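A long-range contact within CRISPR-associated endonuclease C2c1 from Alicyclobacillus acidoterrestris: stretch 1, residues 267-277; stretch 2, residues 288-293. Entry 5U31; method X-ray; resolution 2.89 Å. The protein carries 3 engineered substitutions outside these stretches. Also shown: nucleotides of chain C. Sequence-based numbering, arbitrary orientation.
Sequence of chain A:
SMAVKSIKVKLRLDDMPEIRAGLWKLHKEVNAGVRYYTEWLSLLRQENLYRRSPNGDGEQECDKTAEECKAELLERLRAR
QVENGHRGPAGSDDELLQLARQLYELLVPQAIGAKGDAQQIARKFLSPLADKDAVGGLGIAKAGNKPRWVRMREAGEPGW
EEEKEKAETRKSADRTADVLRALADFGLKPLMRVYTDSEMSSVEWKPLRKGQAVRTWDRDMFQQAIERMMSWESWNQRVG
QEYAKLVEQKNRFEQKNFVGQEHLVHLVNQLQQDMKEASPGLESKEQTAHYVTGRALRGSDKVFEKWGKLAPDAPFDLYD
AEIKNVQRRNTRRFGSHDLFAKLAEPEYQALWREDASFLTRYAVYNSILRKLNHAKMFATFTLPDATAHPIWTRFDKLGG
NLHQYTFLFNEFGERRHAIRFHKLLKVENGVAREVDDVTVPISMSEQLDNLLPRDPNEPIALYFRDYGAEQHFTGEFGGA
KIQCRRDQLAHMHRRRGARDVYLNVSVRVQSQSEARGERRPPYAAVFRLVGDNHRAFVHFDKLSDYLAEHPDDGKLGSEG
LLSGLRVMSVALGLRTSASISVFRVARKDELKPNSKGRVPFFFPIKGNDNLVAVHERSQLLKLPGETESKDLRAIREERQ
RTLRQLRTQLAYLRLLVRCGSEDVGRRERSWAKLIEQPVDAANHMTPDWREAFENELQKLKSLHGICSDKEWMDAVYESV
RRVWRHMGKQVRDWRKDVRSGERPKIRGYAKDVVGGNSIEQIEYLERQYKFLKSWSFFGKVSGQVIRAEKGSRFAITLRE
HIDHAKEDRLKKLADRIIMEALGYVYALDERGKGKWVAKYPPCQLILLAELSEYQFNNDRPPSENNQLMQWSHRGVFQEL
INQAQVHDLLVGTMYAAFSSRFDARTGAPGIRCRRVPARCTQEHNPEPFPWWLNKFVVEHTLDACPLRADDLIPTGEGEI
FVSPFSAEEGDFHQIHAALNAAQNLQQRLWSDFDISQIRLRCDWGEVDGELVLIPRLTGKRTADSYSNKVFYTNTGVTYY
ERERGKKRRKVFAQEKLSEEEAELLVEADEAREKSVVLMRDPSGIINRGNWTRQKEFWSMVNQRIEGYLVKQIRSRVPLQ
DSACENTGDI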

# COMPACT_ATOMS: atom_id res chain seq x y z
N LEU A 267 37.97 9.66 2.49
CA LEU A 267 38.05 9.37 3.92
C LEU A 267 36.92 8.46 4.37
O LEU A 267 37.14 7.49 5.11
N VAL A 268 35.69 8.76 3.94
CA VAL A 268 34.56 7.89 4.30
C VAL A 268 34.72 6.51 3.67
O VAL A 268 34.27 5.51 4.25
N ASN A 269 35.38 6.42 2.51
CA ASN A 269 35.71 5.12 1.94
C ASN A 269 36.61 4.33 2.88
O ASN A 269 36.40 3.13 3.11
N GLN A 270 37.65 4.98 3.42
CA GLN A 270 38.46 4.34 4.45
C GLN A 270 37.60 3.95 5.64
O GLN A 270 37.78 2.87 6.22
N LEU A 271 36.66 4.81 6.02
CA LEU A 271 35.77 4.50 7.14
C LEU A 271 34.96 3.25 6.84
O LEU A 271 34.89 2.33 7.66
N GLN A 272 34.36 3.19 5.65
CA GLN A 272 33.46 2.09 5.33
C GLN A 272 34.20 0.76 5.25
O GLN A 272 33.62 -0.29 5.56
N GLN A 273 35.47 0.77 4.86
CA GLN A 273 36.27 -0.44 4.90
C GLN A 273 36.93 -0.66 6.25
O GLN A 273 37.28 -1.79 6.58
N ASP A 274 37.10 0.41 7.04
CA ASP A 274 37.54 0.25 8.42
C ASP A 274 36.57 -0.65 9.18
O ASP A 274 36.96 -1.67 9.75
N MSE A 275 35.29 -0.29 9.18
CA MSE A 275 34.28 -1.03 9.92
C MSE A 275 34.00 -2.37 9.24
O MSE A 275 33.55 -3.32 9.89
N LYS A 276 34.28 -2.45 7.94
CA LYS A 276 34.12 -3.71 7.22
C LYS A 276 35.07 -4.78 7.75
O LYS A 276 34.67 -5.93 7.98
N GLU A 277 36.34 -4.41 7.97
CA GLU A 277 37.31 -5.37 8.50
C GLU A 277 37.10 -5.62 9.99
O GLU A 277 37.19 -6.76 10.45
N THR A 288 28.09 -2.63 -1.43
CA THR A 288 27.89 -1.53 -0.50
C THR A 288 27.84 -1.98 0.95
O THR A 288 27.20 -1.33 1.79
N ALA A 289 28.51 -3.09 1.28
CA ALA A 289 28.51 -3.59 2.65
C ALA A 289 29.22 -2.61 3.58
O ALA A 289 30.30 -2.11 3.26
N HIS A 290 28.59 -2.33 4.72
CA HIS A 290 29.05 -1.39 5.74
C HIS A 290 29.12 0.04 5.23
O HIS A 290 29.70 0.91 5.90
N TYR A 291 28.55 0.33 4.06
CA TYR A 291 28.53 1.69 3.56
C TYR A 291 27.67 2.58 4.45
O TYR A 291 26.72 2.13 5.08
N VAL A 292 28.03 3.86 4.50
CA VAL A 292 27.33 4.80 5.36
C VAL A 292 25.96 5.10 4.74
O VAL A 292 25.88 5.74 3.69
N THR A 293 24.90 4.66 5.40
CA THR A 293 23.53 4.91 4.96
C THR A 293 22.86 5.93 5.87
O THR A 293 23.34 6.25 6.96

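Packing of a helix (267-277) against an irregular segment (288-293) in C2c1, with 416 Å² buried between them, both sides summed. The segment opens with a type II beta turn from Thr288 to Tyr291, closed by the backbone hydrogen bond from Tyr291 N to Thr288 O (3.1 Å), and the closest CA atoms across the stretches are those of Gln272 and Tyr291, 5.3 Å apart.

The one hydrogen bond across the stretches comes from Gln272, which points toward the segment and, with chi1 m and chi2 t, extends its amide along the backbone just beyond the turn. Its OE1 accepts a hydrogen bond from Val292 N (2.8 Å) that is almost perfectly linear at 178°, so the side chain ties helix to loop through a main-chain amide. The NE2 of the Gln272 side chain lies over one face of the Tyr291 ring, 3.7 Å from Tyr291 CG; the CA-to-CB bond of Tyr291 (chi1 m) points away overall, although its CB still touches the helix.

Ring packing centres on His290, chi1 m, which points toward the helix and lays one ring face on the backbone of Lys276, whose CA sits 3.8 Å from the ring centroid in a CH-pi contact. Over the same face lies Met275 O, 3.9 Å from His290 NE2; the selenomethionine side chain of Met275 (chi1 m, chi2 t, chi3 p) starts toward the segment, but its end leads away. Lys276, t through chi3 and m at chi4, adds its aliphatic chain, with CG 3.6 Å from His290 ND1 and CE 4.2 Å from Ala289 CB. C4' of nucleotide DT6 covers the opposite face of the imidazole, which is thus sandwiched between helix and nucleic acid.

The apolar contact is made by Val268 (chi1 p), which points toward the segment and meets Val292 (chi1 t), their CG2 atoms 3.9 Å apart.

The segment also binds the nucleic acid: His290 N donates a hydrogen bond to OP1 of DT6 (3.0 Å), while Thr293 (chi1 p), whose CA-to-CB bond points away from the helix, makes a weak one from OG1 to OP1 of DT5 (3.0 Å).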

# COMPACT_ATOMS: atom_id res chain seq x y z
CB LEU A 267 38.06 10.67 4.72
CG LEU A 267 38.28 10.49 6.22
CD1 LEU A 267 39.52 9.66 6.49
CD2 LEU A 267 38.36 11.85 6.90
CB VAL A 268 33.24 8.57 3.90
CG1 VAL A 268 33.25 8.95 2.43
CG2 VAL A 268 32.05 7.68 4.22
CB ASN A 269 36.37 5.28 0.58
CG ASN A 269 35.39 5.65 -0.52
OD1 ASN A 269 34.30 6.14 -0.25
ND2 ASN A 269 35.78 5.41 -1.76
CB GLN A 270 39.59 5.27 4.89
CG GLN A 270 40.57 5.66 3.80
CD GLN A 270 41.64 6.61 4.30
OE1 GLN A 270 41.84 6.76 5.50
NE2 GLN A 270 42.34 7.26 3.37
CB LEU A 271 34.85 5.69 7.42
CG LEU A 271 34.48 6.04 8.87
CD1 LEU A 271 33.16 6.81 8.91
CD2 LEU A 271 34.40 4.81 9.75
CB GLN A 272 32.72 2.39 4.03
CG GLN A 272 31.66 3.47 4.20
CD GLN A 272 31.16 4.03 2.89
OE1 GLN A 272 30.16 4.76 2.86
NE2 GLN A 272 31.85 3.71 1.80
CB GLN A 273 37.34 -0.42 3.80
CG GLN A 273 37.88 -1.80 3.47
CD GLN A 273 38.37 -1.91 2.05
OE1 GLN A 273 39.34 -1.25 1.65
NE2 GLN A 273 37.71 -2.75 1.26
CB ASP A 274 37.65 1.62 9.10
CG ASP A 274 38.39 1.58 10.42
OD1 ASP A 274 39.25 2.47 10.63
OD2 ASP A 274 38.14 0.68 11.24
CB MSE A 275 33.00 -0.20 10.04
CG MSE A 275 33.25 1.17 10.67
SE MSE A 275 31.82 2.48 10.40
CE MSE A 275 30.67 2.00 11.90
CB LYS A 276 34.34 -3.47 5.72
CG LYS A 276 33.89 -4.58 4.78
CD LYS A 276 34.25 -4.20 3.34
CE LYS A 276 33.37 -4.90 2.30
NZ LYS A 276 33.84 -6.27 1.98
CB GLU A 277 38.73 -4.87 8.27
CG GLU A 277 39.15 -4.77 6.81
CD GLU A 277 40.49 -4.07 6.67
OE1 GLU A 277 40.87 -3.32 7.59
OE2 GLU A 277 41.17 -4.28 5.64
CB THR A 288 26.62 -0.75 -0.86
OG1 THR A 288 25.47 -1.44 -0.36
CG2 THR A 288 26.50 -0.61 -2.37
CB ALA A 289 29.18 -4.95 2.72
CB HIS A 290 30.41 -1.80 6.32
CG HIS A 290 30.37 -3.07 7.11
ND1 HIS A 290 30.80 -4.27 6.60
CD2 HIS A 290 29.95 -3.32 8.37
CE1 HIS A 290 30.64 -5.21 7.51
NE2 HIS A 290 30.13 -4.66 8.60
CB TYR A 291 28.02 1.72 2.12
CG TYR A 291 29.07 1.43 1.07
CD1 TYR A 291 29.07 2.09 -0.14
CD2 TYR A 291 30.08 0.50 1.31
CE1 TYR A 291 30.03 1.83 -1.10
CE2 TYR A 291 31.04 0.23 0.36
CZ TYR A 291 31.02 0.90 -0.85
OH TYR A 291 31.98 0.64 -1.80
CB VAL A 292 28.14 6.08 5.57
CG1 VAL A 292 27.30 7.11 6.31
CG2 VAL A 292 29.40 5.77 6.33
CB THR A 293 22.72 3.61 4.93
OG1 THR A 293 22.49 3.15 6.26
CG2 THR A 293 23.46 2.54 4.15
P DT C 6 25.17 -3.22 6.27
OP1 DT C 6 25.66 -2.68 4.98
OP2 DT C 6 23.72 -3.26 6.54
O5' DT C 6 25.76 -4.69 6.46
C5' DT C 6 27.15 -4.93 6.28
C4' DT C 6 27.50 -6.36 6.63
O4' DT C 6 27.34 -6.56 8.05
C3' DT C 6 26.60 -7.41 5.99
O3' DT C 6 27.10 -7.75 4.70
C2' DT C 6 26.73 -8.58 6.96
C1' DT C 6 26.91 -7.88 8.31
N1 DT C 6 25.67 -7.84 9.13
C2 DT C 6 25.50 -8.77 10.12
O2 DT C 6 26.33 -9.63 10.38
N3 DT C 6 24.32 -8.67 10.81
C4 DT C 6 23.31 -7.75 10.60
O4 DT C 6 22.29 -7.73 11.28
C5 DT C 6 23.55 -6.80 9.54
C7 DT C 6 22.52 -5.75 9.23
C6 DT C 6 24.70 -6.89 8.86
P DT C 5 22.04 0.10 9.54
OP1 DT C 5 22.18 0.96 8.35
OP2 DT C 5 20.85 -0.77 9.68
O5' DT C 5 23.35 -0.80 9.63
C5' DT C 5 24.63 -0.21 9.45
C4' DT C 5 25.71 -1.27 9.57
O4' DT C 5 25.79 -1.73 10.93
C3' DT C 5 25.44 -2.53 8.77
O3' DT C 5 25.86 -2.37 7.44
C2' DT C 5 26.29 -3.56 9.51
C1' DT C 5 26.14 -3.10 10.96
N1 DT C 5 25.10 -3.85 11.72
C2 DT C 5 25.46 -4.98 12.42
O2 DT C 5 26.60 -5.41 12.44
N3 DT C 5 24.44 -5.59 13.08
C4 DT C 5 23.11 -5.19 13.12
O4 DT C 5 22.26 -5.81 13.75
C5 DT C 5 22.80 -4.00 12.37
C7 DT C 5 21.40 -3.48 12.34
C6 DT C 5 23.80 -3.40 11.71